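Local coordinates for protein putative O-Methyltransferase (Corynebacterium glutamicum, PDB 3DR5) that probably transfers a methyl group from S-adenosyl-L-methionine to a hydroxyl oxygen of a substrate that is not known, at residues A[12-16]-A[38-43]; A[21-26]-A[68-73]; A[45-50]-A[73-78]; A[57-63]-A[129-135]; A[193-198]-A[209-213]. All coordinates share one frame; numbering follows the deposited sequence.

How the interactions relate
Interaction 1, interaction 2 and interaction 3 form one connected set of helix contacts, and Tyr73 belongs to both interaction 2 and interaction 3. Its OH lies 2.5 Å from Glu39 OE1 of interaction 1, a probable hydrogen bond. Interaction 3 rests on the strand pair of interaction 4, their centres about 11 Å apart, with Ile74 CG2 lying 3.8 Å from Ala60 CB. Interaction 5 lies further along the same sheet, its centre about 15 Å from that of interaction 4. Interactions 1, 3 and 5 also touch the second subunit. The sheet order, 3-2-1-4-5-7-6, is that of the Rossmann-like methyltransferases, consistent with the family assignment.

Interaction 1: A[12-16]-A[38-43]; sequences VESTT and DEMTGQ
Val12 lies against the selenomethionine Met40, its CG1 3.8 Å from Met40 CG. At the next residue, Glu13 slides past Glu39 in the opposite direction, and their carbon chains meet at CG and CB. The Glu13 carboxylate stands nearly perpendicular to that of Asp38. Two waters link Glu13 OE1 to the start of the second helix. One, 3.0 Å from Glu13 OE1, accepts from Met40 N and gives a weak bond to Asp38 OD2. The other accepts from Glu39 N. Water thus joins two carboxylates that would probably repel each other.

A type I turn from Glu13 brings the chain to Thr16. Thr16 OG1 donates to Val12 O at 2.7 Å and accepts from Gln43 NE2 at 2.9 Å. The second bond is bent, 131° at the hydrogen, but lies near the Gln43 amide plane. Gln43 NE2 also donates to the anti lone pair of Glu39 OE2 at 2.9 Å. These two bonds fix the amide. Gln43 OE1 accepts from Arg200 N of the second subunit, and Glu39 OE1 bonds Tyr73 OH. Asp38 is the N-cap of helix 39-51, its OD1 taking Thr41 N. The contact is a helix N-terminus met by the turn that ends helix 4-13.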
# COMPACT_ATOMS: atom_id res chain seq x y z
N VAL A 12 -2.67 11.85 -12.05
CA VAL A 12 -1.92 10.60 -11.95
C VAL A 12 -2.17 9.70 -13.15
O VAL A 12 -1.24 9.09 -13.68
CB VAL A 12 -2.27 9.83 -10.65
CG1 VAL A 12 -1.59 8.46 -10.64
CG2 VAL A 12 -1.84 10.65 -9.43
N GLU A 13 -3.42 9.60 -13.59
CA GLU A 13 -3.73 8.77 -14.74
C GLU A 13 -3.13 9.39 -16.00
O GLU A 13 -2.46 8.71 -16.78
CB GLU A 13 -5.25 8.60 -14.88
CG GLU A 13 -5.81 7.41 -14.11
CD GLU A 13 -7.32 7.28 -14.21
OE1 GLU A 13 -7.90 6.48 -13.44
OE2 GLU A 13 -7.92 7.98 -15.05
N SER A 14 -3.34 10.68 -16.19
CA SER A 14 -2.84 11.38 -17.37
C SER A 14 -1.32 11.52 -17.37
O SER A 14 -0.75 12.08 -18.32
CB SER A 14 -3.45 12.78 -17.46
OG SER A 14 -2.85 13.65 -16.50
N THR A 15 -0.67 11.01 -16.33
CA THR A 15 0.77 11.15 -16.23
C THR A 15 1.54 9.85 -16.04
O THR A 15 2.78 9.84 -16.07
CB THR A 15 1.08 12.18 -15.10
OG1 THR A 15 2.15 13.04 -15.51
CG2 THR A 15 1.45 11.50 -13.83
N THR A 16 0.82 8.75 -15.84
CA THR A 16 1.45 7.45 -15.69
C THR A 16 1.82 6.94 -17.10
O THR A 16 0.95 6.81 -17.97
CB THR A 16 0.51 6.43 -15.02
OG1 THR A 16 0.27 6.81 -13.67
CG2 THR A 16 1.13 5.03 -15.05
N ASP A 38 -8.93 0.65 -11.00
CA ASP A 38 -8.31 1.74 -11.75
C ASP A 38 -6.78 1.67 -11.70
O ASP A 38 -6.21 0.79 -11.05
CB ASP A 38 -8.83 3.12 -11.24
CG ASP A 38 -8.43 3.42 -9.80
OD1 ASP A 38 -7.93 2.52 -9.10
OD2 ASP A 38 -8.63 4.59 -9.38
N GLU A 39 -6.13 2.60 -12.40
CA GLU A 39 -4.68 2.62 -12.47
C GLU A 39 -3.96 2.76 -11.13
O GLU A 39 -2.92 2.15 -10.92
CB GLU A 39 -4.22 3.73 -13.41
CG GLU A 39 -2.71 3.95 -13.47
CD GLU A 39 -1.94 2.74 -13.98
OE1 GLU A 39 -2.45 2.06 -14.90
OE2 GLU A 39 -0.83 2.48 -13.47
N MSE A 40 -4.54 3.56 -10.24
CA MSE A 40 -3.95 3.80 -8.93
C MSE A 40 -4.00 2.55 -8.05
O MSE A 40 -3.06 2.26 -7.31
CB MSE A 40 -4.64 4.99 -8.24
CG MSE A 40 -4.17 6.37 -8.74
SE MSE A 40 -4.95 7.85 -7.70
CE MSE A 40 -4.61 9.31 -8.89
N THR A 41 -5.11 1.82 -8.13
CA THR A 41 -5.27 0.60 -7.36
C THR A 41 -4.27 -0.44 -7.90
O THR A 41 -3.67 -1.19 -7.13
CB THR A 41 -6.71 0.06 -7.48
OG1 THR A 41 -7.61 1.03 -6.95
CG2 THR A 41 -6.86 -1.26 -6.70
N GLY A 42 -4.08 -0.47 -9.23
CA GLY A 42 -3.13 -1.40 -9.83
C GLY A 42 -1.70 -1.12 -9.38
O GLY A 42 -0.95 -2.06 -9.09
N GLN A 43 -1.32 0.16 -9.31
CA GLN A 43 0.03 0.55 -8.87
C GLN A 43 0.25 0.04 -7.43
O GLN A 43 1.33 -0.48 -7.11
CB GLN A 43 0.19 2.08 -8.96
CG GLN A 43 0.29 2.58 -10.40
CD GLN A 43 0.30 4.10 -10.51
OE1 GLN A 43 0.51 4.81 -9.53
NE2 GLN A 43 0.07 4.61 -11.72
O HOH W 1 -6.75 5.78 -10.80
O HOH W 2 -7.50 3.80 -14.61

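Interaction 2: A[21-26]-A[68-73]; sequences AVARAR and GLVGLY
Arg26 NH2 donates to Tyr73 OH at 3.1 Å. The bond is nearly straight, 168° at the hydrogen, and the oxygen lies in the guanidinium plane. The guanidinium and phenol planes are 53° apart. Leu69 CD2 sits over one face of the guanidinium, offset toward its rim and 3.8 Å from Arg26 NH2. The Arg26 chain starts extended, with CG opposite the backbone N (chi1 -167°). It then bends at chi3, which turns its end to the tyrosine.

Val22 CG1 packs obliquely on the same phenol, 3.6 Å from Tyr73 OH. Ala25 is the close point between the helices. Ala25 CB points toward the other helix and meets Leu69 CA at 3.7 Å, with Leu72 CD1 at 3.9 Å. Leu72 CD1 also reaches the backbone of Ala21, 3.4 Å from Ala21 O.

The two helices run nearly antiparallel, with their axes 8.8 Å apart. Helix 91-103 covers part of this layer through Leu100 on Ala25 and Phe101 on Leu72. Arg26 NH2 has a second acceptor in Pro37 O, and Tyr73 OH also bonds Glu39 OE1. The phenol oxygen therefore lies between a cationic donor and a carboxylate. It bridges the arginine and the glutamate, whose opposite charges probably stabilise each other in a contact that is otherwise apolar and buried.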
# COMPACT_ATOMS: atom_id res chain seq x y z
N ALA A 21 0.49 -3.60 -22.94
CA ALA A 21 -0.14 -4.81 -22.44
C ALA A 21 -1.22 -4.45 -21.41
O ALA A 21 -2.29 -5.06 -21.39
CB ALA A 21 0.91 -5.74 -21.82
N VAL A 22 -0.94 -3.46 -20.56
CA VAL A 22 -1.89 -3.04 -19.54
C VAL A 22 -3.09 -2.33 -20.15
O VAL A 22 -4.24 -2.56 -19.75
CB VAL A 22 -1.23 -2.11 -18.49
CG1 VAL A 22 -2.32 -1.46 -17.61
CG2 VAL A 22 -0.25 -2.89 -17.63
N ALA A 23 -2.84 -1.45 -21.12
CA ALA A 23 -3.91 -0.71 -21.77
C ALA A 23 -4.83 -1.70 -22.51
O ALA A 23 -6.04 -1.52 -22.53
CB ALA A 23 -3.33 0.31 -22.75
N ARG A 24 -4.24 -2.72 -23.11
CA ARG A 24 -5.01 -3.73 -23.84
C ARG A 24 -5.93 -4.47 -22.86
O ARG A 24 -7.12 -4.68 -23.13
CB ARG A 24 -4.04 -4.69 -24.55
CG ARG A 24 -4.69 -5.88 -25.22
CD ARG A 24 -5.73 -5.48 -26.25
NE ARG A 24 -5.79 -6.45 -27.34
CZ ARG A 24 -6.90 -6.80 -27.97
NH1 ARG A 24 -8.05 -6.25 -27.62
NH2 ARG A 24 -6.86 -7.70 -28.94
N ALA A 25 -5.37 -4.87 -21.71
CA ALA A 25 -6.15 -5.59 -20.70
C ALA A 25 -7.28 -4.72 -20.13
O ALA A 25 -8.34 -5.24 -19.78
CB ALA A 25 -5.23 -6.07 -19.58
N ARG A 26 -7.05 -3.41 -20.05
CA ARG A 26 -8.06 -2.49 -19.54
C ARG A 26 -9.16 -2.30 -20.60
O ARG A 26 -10.33 -2.14 -20.28
CB ARG A 26 -7.42 -1.14 -19.21
CG ARG A 26 -8.31 -0.22 -18.38
CD ARG A 26 -7.49 0.92 -17.78
NE ARG A 26 -6.69 0.50 -16.63
CZ ARG A 26 -7.21 0.17 -15.45
NH1 ARG A 26 -8.52 0.21 -15.27
NH2 ARG A 26 -6.41 -0.19 -14.45
N GLY A 68 -6.50 -10.83 -16.05
CA GLY A 68 -5.47 -10.36 -16.95
C GLY A 68 -4.95 -8.98 -16.59
O GLY A 68 -3.73 -8.76 -16.56
N LEU A 69 -5.86 -8.06 -16.33
CA LEU A 69 -5.47 -6.70 -15.98
C LEU A 69 -4.77 -6.74 -14.61
O LEU A 69 -3.62 -6.33 -14.48
CB LEU A 69 -6.71 -5.79 -15.93
CG LEU A 69 -6.48 -4.37 -15.42
CD1 LEU A 69 -5.59 -3.59 -16.38
CD2 LEU A 69 -7.81 -3.67 -15.26
N VAL A 70 -5.48 -7.23 -13.60
CA VAL A 70 -4.93 -7.34 -12.25
C VAL A 70 -3.58 -8.07 -12.22
O VAL A 70 -2.63 -7.60 -11.59
CB VAL A 70 -5.94 -8.09 -11.33
CG1 VAL A 70 -5.28 -8.46 -10.00
CG2 VAL A 70 -7.15 -7.21 -11.09
N GLY A 71 -3.53 -9.22 -12.90
CA GLY A 71 -2.33 -10.04 -12.95
C GLY A 71 -1.10 -9.35 -13.50
O GLY A 71 0.02 -9.64 -13.08
N LEU A 72 -1.31 -8.47 -14.47
CA LEU A 72 -0.21 -7.74 -15.08
C LEU A 72 0.42 -6.79 -14.06
O LEU A 72 1.64 -6.60 -14.05
CB LEU A 72 -0.70 -6.96 -16.31
CG LEU A 72 -0.96 -7.83 -17.56
CD1 LEU A 72 -1.60 -6.98 -18.66
CD2 LEU A 72 0.36 -8.43 -18.07
N TYR A 73 -0.40 -6.18 -13.21
CA TYR A 73 0.11 -5.26 -12.19
C TYR A 73 0.91 -6.04 -11.15
O TYR A 73 1.94 -5.60 -10.69
CB TYR A 73 -1.04 -4.54 -11.51
CG TYR A 73 -1.63 -3.43 -12.32
CD1 TYR A 73 -0.89 -2.26 -12.56
CD2 TYR A 73 -2.93 -3.52 -12.82
CE1 TYR A 73 -1.45 -1.21 -13.27
CE2 TYR A 73 -3.49 -2.47 -13.53
CZ TYR A 73 -2.76 -1.32 -13.75
OH TYR A 73 -3.33 -0.27 -14.42

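Interaction 3: A[45-50]-A[73-78]; sequences LTTLAA and YILNGL
Thr46 turns its two branches to different parts of helix 67-77. Thr46 OG1 faces the carbonyl of Tyr73 and donates to Tyr73 O at 2.8 Å. The donor lies 35° from the carbonyl plane. The methyl Thr46 CG2, opposite the backbone N (chi1 -56° for OG1), passes obliquely beside Asn76 and lies 3.8 Å from Asn76 CB. A water also donates to Thr46 OG1, at 2.8 Å, and to Asn76 OD1. It ties the two side chains together. Gly42 O, one turn back, is also a bonding partner of OG1, so the two carbonyls probably share its one proton. The hydroxyl also lies near the plane of the Tyr73 ring, at its edge beside CB and CD1.

Ala49 CB points toward the other helix and rests 3.3 Å from Ile74 O, with Ile74 CG2 and Leu78 CD1 beside it. The segments run at 36° to each other with axes only 7.1 Å apart. Helix 39-51 and helix 67-77 pack side by side on the sheet of this Rossmann-like fold. Helix 39-51 precedes strand 59-63 in the chain and helix 67-77 follows it.

The closeness depends on Gly77. A CB there would collide with Thr46 O and Ala50 N. Ala50 CA approaches Gly77 O at 3.5 Å as a CA-H...O contact. Leu45 CB meets Tyr73 CB at 4.2 Å and also touches Ile74 CG1. Toward the sheet, Leu45 reaches Phe134, and Ile74 reaches Ala60. On the outer side, His197 of the second subunit packs on Thr46 and Ala50.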
# COMPACT_ATOMS: atom_id res chain seq x y z
N LEU A 45 -1.13 -2.53 -6.21
CA LEU A 45 -1.00 -3.99 -6.31
C LEU A 45 0.47 -4.34 -6.65
O LEU A 45 1.03 -5.29 -6.12
CB LEU A 45 -1.96 -4.57 -7.37
CG LEU A 45 -3.45 -4.50 -6.98
CD1 LEU A 45 -4.30 -5.15 -8.07
CD2 LEU A 45 -3.68 -5.20 -5.63
N THR A 46 1.07 -3.55 -7.54
CA THR A 46 2.47 -3.76 -7.91
C THR A 46 3.37 -3.56 -6.68
O THR A 46 4.32 -4.29 -6.48
CB THR A 46 2.89 -2.77 -9.00
OG1 THR A 46 2.01 -2.89 -10.12
CG2 THR A 46 4.31 -3.04 -9.46
N THR A 47 3.05 -2.55 -5.87
CA THR A 47 3.81 -2.24 -4.67
C THR A 47 3.79 -3.39 -3.67
O THR A 47 4.82 -3.77 -3.12
CB THR A 47 3.26 -0.98 -3.96
OG1 THR A 47 3.35 0.14 -4.85
CG2 THR A 47 4.06 -0.69 -2.69
N LEU A 48 2.60 -3.95 -3.44
CA LEU A 48 2.48 -5.06 -2.49
C LEU A 48 3.13 -6.33 -3.04
O LEU A 48 3.72 -7.11 -2.29
CB LEU A 48 1.01 -5.32 -2.16
CG LEU A 48 0.32 -4.16 -1.41
CD1 LEU A 48 -1.16 -4.50 -1.18
CD2 LEU A 48 1.03 -3.90 -0.08
N ALA A 49 3.01 -6.54 -4.35
CA ALA A 49 3.61 -7.71 -4.97
C ALA A 49 5.13 -7.58 -4.87
O ALA A 49 5.84 -8.58 -4.73
CB ALA A 49 3.18 -7.83 -6.44
N ALA A 50 5.62 -6.35 -4.94
CA ALA A 50 7.05 -6.07 -4.87
C ALA A 50 7.58 -6.08 -3.43
O ALA A 50 8.70 -6.51 -3.19
CB ALA A 50 7.35 -4.72 -5.51
N TYR A 73 -0.40 -6.18 -13.21
CA TYR A 73 0.11 -5.26 -12.19
C TYR A 73 0.91 -6.04 -11.15
O TYR A 73 1.94 -5.60 -10.69
CB TYR A 73 -1.04 -4.54 -11.51
CG TYR A 73 -1.63 -3.43 -12.32
CD1 TYR A 73 -0.89 -2.26 -12.56
CD2 TYR A 73 -2.93 -3.52 -12.82
CE1 TYR A 73 -1.45 -1.21 -13.27
CE2 TYR A 73 -3.49 -2.47 -13.53
CZ TYR A 73 -2.76 -1.32 -13.75
OH TYR A 73 -3.33 -0.27 -14.42
N ILE A 74 0.39 -7.21 -10.79
CA ILE A 74 1.03 -8.07 -9.81
C ILE A 74 2.34 -8.64 -10.36
O ILE A 74 3.36 -8.63 -9.67
CB ILE A 74 0.06 -9.21 -9.38
CG1 ILE A 74 -1.08 -8.62 -8.54
CG2 ILE A 74 0.81 -10.29 -8.60
CD1 ILE A 74 -2.06 -9.66 -8.02
N LEU A 75 2.32 -9.13 -11.60
CA LEU A 75 3.51 -9.70 -12.22
C LEU A 75 4.65 -8.70 -12.34
O LEU A 75 5.82 -9.07 -12.31
CB LEU A 75 3.15 -10.30 -13.60
CG LEU A 75 2.36 -11.61 -13.50
CD1 LEU A 75 1.78 -11.99 -14.86
CD2 LEU A 75 3.29 -12.71 -12.97
N ASN A 76 4.31 -7.42 -12.46
CA ASN A 76 5.32 -6.37 -12.54
C ASN A 76 6.22 -6.36 -11.31
O ASN A 76 7.43 -6.17 -11.42
CB ASN A 76 4.65 -5.00 -12.67
CG ASN A 76 4.35 -4.62 -14.11
OD1 ASN A 76 3.48 -3.78 -14.38
ND2 ASN A 76 5.08 -5.22 -15.04
N GLY A 77 5.64 -6.58 -10.13
CA GLY A 77 6.43 -6.55 -8.90
C GLY A 77 6.92 -7.86 -8.32
O GLY A 77 7.98 -7.92 -7.70
N LEU A 78 6.15 -8.91 -8.53
CA LEU A 78 6.48 -10.24 -8.04
C LEU A 78 7.88 -10.75 -8.41
O LEU A 78 8.34 -10.54 -9.54
CB LEU A 78 5.42 -11.22 -8.56
CG LEU A 78 4.68 -12.21 -7.65
CD1 LEU A 78 4.21 -11.52 -6.38
CD2 LEU A 78 3.50 -12.80 -8.43
O HOH W 3 2.95 -1.62 -12.46

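Interaction 4: A[57-63]-A[129-135]; sequences STGAIAI and SYQLVFG
Ile61 lays its CD1 over the centre of the Tyr130 ring, 3.7 Å from the centroid and 7° off the normal, a CH-pi contact. Ile61 CG1 and Tyr130 CG both lie opposite their carbonyl carbons (chi1 -62° for each), and the two side chains cross at about a right angle. The Tyr130 ring is also touched obliquely by Thr58 CB. On the same face, Val133 meets Ile61 with CG2 and Ile63 with CG1, the latter 3.9 Å from Ile63 CD1. Ala60 CB and Leu132 CB pair on the other face at 4.0 Å.

The strands are parallel. Ile61 N donates to Leu132 O at 2.8 Å, Phe134 N to Ile61 O, and Ile63 N to Phe134 O at 2.7 Å. Before them, Thr58 N meets Ser129 O at 2.7 Å in a nearly straight bond. Gly59 has a positive phi of 137°, a backbone shape in which a side chain would collide with the carbonyl of Thr58.

Strand 59-63 lies between 130-135 and 83-87, and strand 157-161 flanks 130-135. Helix 67-77 covers the face of Ala60, Ala62, Leu132 and Phe134, through Val70 and Ile74. These are central strands of the Rossmann-like sheet.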
# COMPACT_ATOMS: atom_id res chain seq x y z
N SER A 57 7.65 -18.43 -0.67
CA SER A 57 6.30 -18.19 -1.16
C SER A 57 6.04 -18.77 -2.55
O SER A 57 6.91 -18.73 -3.42
CB SER A 57 6.04 -16.68 -1.17
OG SER A 57 4.87 -16.33 -1.89
N THR A 58 4.84 -19.31 -2.76
CA THR A 58 4.48 -19.85 -4.06
C THR A 58 4.22 -18.66 -4.98
O THR A 58 4.44 -18.73 -6.20
CB THR A 58 3.21 -20.72 -3.97
OG1 THR A 58 3.41 -21.77 -3.01
CG2 THR A 58 2.89 -21.35 -5.33
N GLY A 59 3.77 -17.55 -4.39
CA GLY A 59 3.48 -16.36 -5.18
C GLY A 59 2.18 -15.67 -4.80
O GLY A 59 1.83 -15.55 -3.62
N ALA A 60 1.44 -15.24 -5.81
CA ALA A 60 0.20 -14.54 -5.57
C ALA A 60 -1.02 -15.23 -6.16
O ALA A 60 -0.90 -16.09 -7.03
CB ALA A 60 0.30 -13.10 -6.12
N ILE A 61 -2.19 -14.85 -5.66
CA ILE A 61 -3.45 -15.37 -6.16
C ILE A 61 -4.34 -14.19 -6.55
O ILE A 61 -4.48 -13.22 -5.79
CB ILE A 61 -4.22 -16.20 -5.11
CG1 ILE A 61 -3.42 -17.42 -4.69
CG2 ILE A 61 -5.56 -16.67 -5.72
CD1 ILE A 61 -4.07 -18.22 -3.57
N ALA A 62 -4.90 -14.24 -7.75
CA ALA A 62 -5.83 -13.21 -8.22
C ALA A 62 -7.19 -13.89 -8.47
O ALA A 62 -7.33 -14.73 -9.36
CB ALA A 62 -5.33 -12.56 -9.53
N ILE A 63 -8.17 -13.56 -7.65
CA ILE A 63 -9.51 -14.11 -7.76
C ILE A 63 -10.39 -13.01 -8.33
O ILE A 63 -10.89 -12.15 -7.60
CB ILE A 63 -10.02 -14.56 -6.38
CG1 ILE A 63 -9.17 -15.72 -5.88
CG2 ILE A 63 -11.48 -14.95 -6.47
CD1 ILE A 63 -8.92 -15.68 -4.39
N SER A 129 1.29 -20.61 2.04
CA SER A 129 2.16 -20.62 0.88
C SER A 129 2.10 -19.38 -0.00
O SER A 129 2.88 -19.25 -0.94
CB SER A 129 1.85 -21.84 0.01
OG SER A 129 2.57 -22.98 0.42
N TYR A 130 1.18 -18.47 0.30
CA TYR A 130 1.02 -17.30 -0.53
C TYR A 130 1.31 -15.98 0.17
O TYR A 130 0.94 -15.78 1.32
CB TYR A 130 -0.40 -17.32 -1.11
CG TYR A 130 -0.65 -18.52 -2.00
CD1 TYR A 130 -0.28 -18.51 -3.35
CD2 TYR A 130 -1.16 -19.71 -1.47
CE1 TYR A 130 -0.42 -19.65 -4.15
CE2 TYR A 130 -1.31 -20.85 -2.25
CZ TYR A 130 -0.93 -20.81 -3.60
OH TYR A 130 -1.07 -21.94 -4.39
N GLN A 131 1.97 -15.09 -0.56
CA GLN A 131 2.35 -13.78 -0.04
C GLN A 131 1.35 -12.68 -0.38
O GLN A 131 1.37 -11.60 0.21
CB GLN A 131 3.71 -13.38 -0.61
CG GLN A 131 3.63 -12.99 -2.10
CD GLN A 131 4.98 -12.97 -2.81
OE1 GLN A 131 5.58 -11.91 -2.98
NE2 GLN A 131 5.45 -14.14 -3.20
N LEU A 132 0.46 -12.95 -1.34
CA LEU A 132 -0.50 -11.93 -1.76
C LEU A 132 -1.73 -12.55 -2.41
O LEU A 132 -1.62 -13.42 -3.28
CB LEU A 132 0.17 -10.95 -2.74
CG LEU A 132 -0.69 -9.88 -3.44
CD1 LEU A 132 -1.16 -8.85 -2.42
CD2 LEU A 132 0.12 -9.20 -4.55
N VAL A 133 -2.90 -12.11 -1.98
CA VAL A 133 -4.14 -12.59 -2.55
C VAL A 133 -5.05 -11.39 -2.84
O VAL A 133 -5.35 -10.59 -1.95
CB VAL A 133 -4.86 -13.59 -1.59
CG1 VAL A 133 -6.18 -14.05 -2.21
CG2 VAL A 133 -3.95 -14.78 -1.32
N PHE A 134 -5.46 -11.27 -4.09
CA PHE A 134 -6.36 -10.21 -4.51
C PHE A 134 -7.70 -10.86 -4.80
O PHE A 134 -7.79 -11.86 -5.53
CB PHE A 134 -5.86 -9.52 -5.79
CG PHE A 134 -6.87 -8.56 -6.37
CD1 PHE A 134 -6.95 -7.25 -5.91
CD2 PHE A 134 -7.75 -8.98 -7.36
CE1 PHE A 134 -7.92 -6.37 -6.41
CE2 PHE A 134 -8.73 -8.12 -7.87
CZ PHE A 134 -8.81 -6.81 -7.40
N GLY A 135 -8.75 -10.29 -4.21
CA GLY A 135 -10.08 -10.82 -4.43
C GLY A 135 -11.08 -9.79 -4.95
O GLY A 135 -11.19 -8.68 -4.41

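Interaction 5: A[193-198]-A[209-213]; sequences IEGAHV and VVTKA
Gly195 O is gripped twice. Ala213 N donates to it at 2.9 Å, from above the carbonyl plane. A water, 2.6 Å from Gly195 O, donates as well, and it also donates to Ala213 O. The water thus joins the two backbones just beyond the last strand pair. Gly195 has a positive phi of 73°, which lets the chain turn into the strand.

His197 and Thr211 form the hydrogen-bonded pair of the antiparallel strands. His197 N donates to Thr211 O at 2.8 Å, and Thr211 N returns a bond to His197 O at 2.9 Å. Their side chains share a face and cross obliquely. Thr211 OG1 meets the edge of the imidazole, in its plane, 3.7 Å from His197 CD2. The ring swings toward the strand end, because its CG lies opposite the carbonyl carbon (chi1 -61°). There His197 NE2 comes 3.5 Å from Ala213 CB.

Ala196 and Val198 pack beside Val210 on the other face. Trp150 of helix 142-152 covers Ala196 and Val210, and Lys212 NZ bonds Leu153 O and Trp150 O. Asn76 of the second subunit packs on His197. This is the 196-201/207-212 hairpin at the antiparallel edge of the sheet. Thr211 OG1 is buried with no polar partner in the model, but its torsion is unusual (chi1 118°), so its placement is uncertain. The polar links across the strands rest on the backbone and the water.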
# COMPACT_ATOMS: atom_id res chain seq x y z
N ILE A 193 -10.53 -10.06 13.56
CA ILE A 193 -9.52 -11.10 13.54
C ILE A 193 -8.22 -10.66 14.16
O ILE A 193 -7.80 -9.51 14.01
CB ILE A 193 -9.36 -11.69 12.09
CG1 ILE A 193 -7.91 -12.00 11.80
CG2 ILE A 193 -9.99 -10.76 11.08
CD1 ILE A 193 -7.53 -11.71 10.37
N GLU A 194 -7.58 -11.58 14.87
CA GLU A 194 -6.36 -11.30 15.60
C GLU A 194 -5.08 -11.59 14.84
O GLU A 194 -5.01 -12.53 14.05
CB GLU A 194 -6.38 -12.09 16.91
CG GLU A 194 -5.62 -11.46 18.07
CD GLU A 194 -6.42 -10.39 18.79
OE1 GLU A 194 -7.67 -10.39 18.66
OE2 GLU A 194 -5.81 -9.58 19.52
N GLY A 195 -4.06 -10.77 15.09
CA GLY A 195 -2.81 -10.95 14.40
C GLY A 195 -2.95 -10.51 12.95
O GLY A 195 -2.27 -11.03 12.06
N ALA A 196 -3.85 -9.56 12.71
CA ALA A 196 -4.08 -9.02 11.36
C ALA A 196 -3.91 -7.52 11.37
O ALA A 196 -4.30 -6.85 12.33
CB ALA A 196 -5.48 -9.33 10.88
N HIS A 197 -3.32 -6.98 10.30
CA HIS A 197 -3.23 -5.53 10.17
C HIS A 197 -4.31 -5.21 9.13
O HIS A 197 -4.36 -5.81 8.05
CB HIS A 197 -1.88 -5.07 9.61
CG HIS A 197 -0.72 -5.43 10.46
ND1 HIS A 197 -0.58 -5.01 11.76
CD2 HIS A 197 0.39 -6.15 10.17
CE1 HIS A 197 0.57 -5.45 12.24
NE2 HIS A 197 1.18 -6.14 11.29
N VAL A 198 -5.19 -4.29 9.47
CA VAL A 198 -6.27 -3.89 8.58
C VAL A 198 -6.06 -2.46 8.10
O VAL A 198 -5.92 -1.55 8.90
CB VAL A 198 -7.65 -4.00 9.28
CG1 VAL A 198 -8.76 -3.54 8.33
CG2 VAL A 198 -7.89 -5.44 9.74
N VAL A 209 -7.36 -4.05 2.79
CA VAL A 209 -6.24 -4.95 2.70
C VAL A 209 -5.92 -5.39 4.13
O VAL A 209 -5.78 -4.57 5.05
CB VAL A 209 -5.00 -4.33 1.93
CG1 VAL A 209 -5.19 -2.86 1.74
CG2 VAL A 209 -3.70 -4.67 2.63
N VAL A 210 -5.84 -6.69 4.33
CA VAL A 210 -5.55 -7.21 5.63
C VAL A 210 -4.33 -8.10 5.50
O VAL A 210 -4.32 -9.12 4.79
CB VAL A 210 -6.84 -7.90 6.26
CG1 VAL A 210 -7.87 -8.16 5.18
CG2 VAL A 210 -6.49 -9.14 7.03
N THR A 211 -3.27 -7.70 6.19
CA THR A 211 -2.06 -8.47 6.12
C THR A 211 -1.83 -9.23 7.42
O THR A 211 -2.20 -8.76 8.51
CB THR A 211 -0.84 -7.56 5.69
OG1 THR A 211 0.16 -7.52 6.71
CG2 THR A 211 -1.32 -6.17 5.34
N LYS A 212 -1.26 -10.42 7.29
CA LYS A 212 -1.02 -11.28 8.44
C LYS A 212 0.21 -10.78 9.18
O LYS A 212 1.32 -10.76 8.67
CB LYS A 212 -0.84 -12.74 7.97
CG LYS A 212 -0.75 -13.74 9.10
CD LYS A 212 -0.70 -15.19 8.60
CE LYS A 212 -2.06 -15.66 8.10
NZ LYS A 212 -2.04 -17.11 7.74
N ALA A 213 -0.02 -10.37 10.42
CA ALA A 213 1.04 -9.84 11.26
C ALA A 213 2.16 -10.83 11.53
O ALA A 213 1.95 -12.04 11.56
CB ALA A 213 0.45 -9.35 12.59
O HOH W 4 -0.57 -13.01 12.34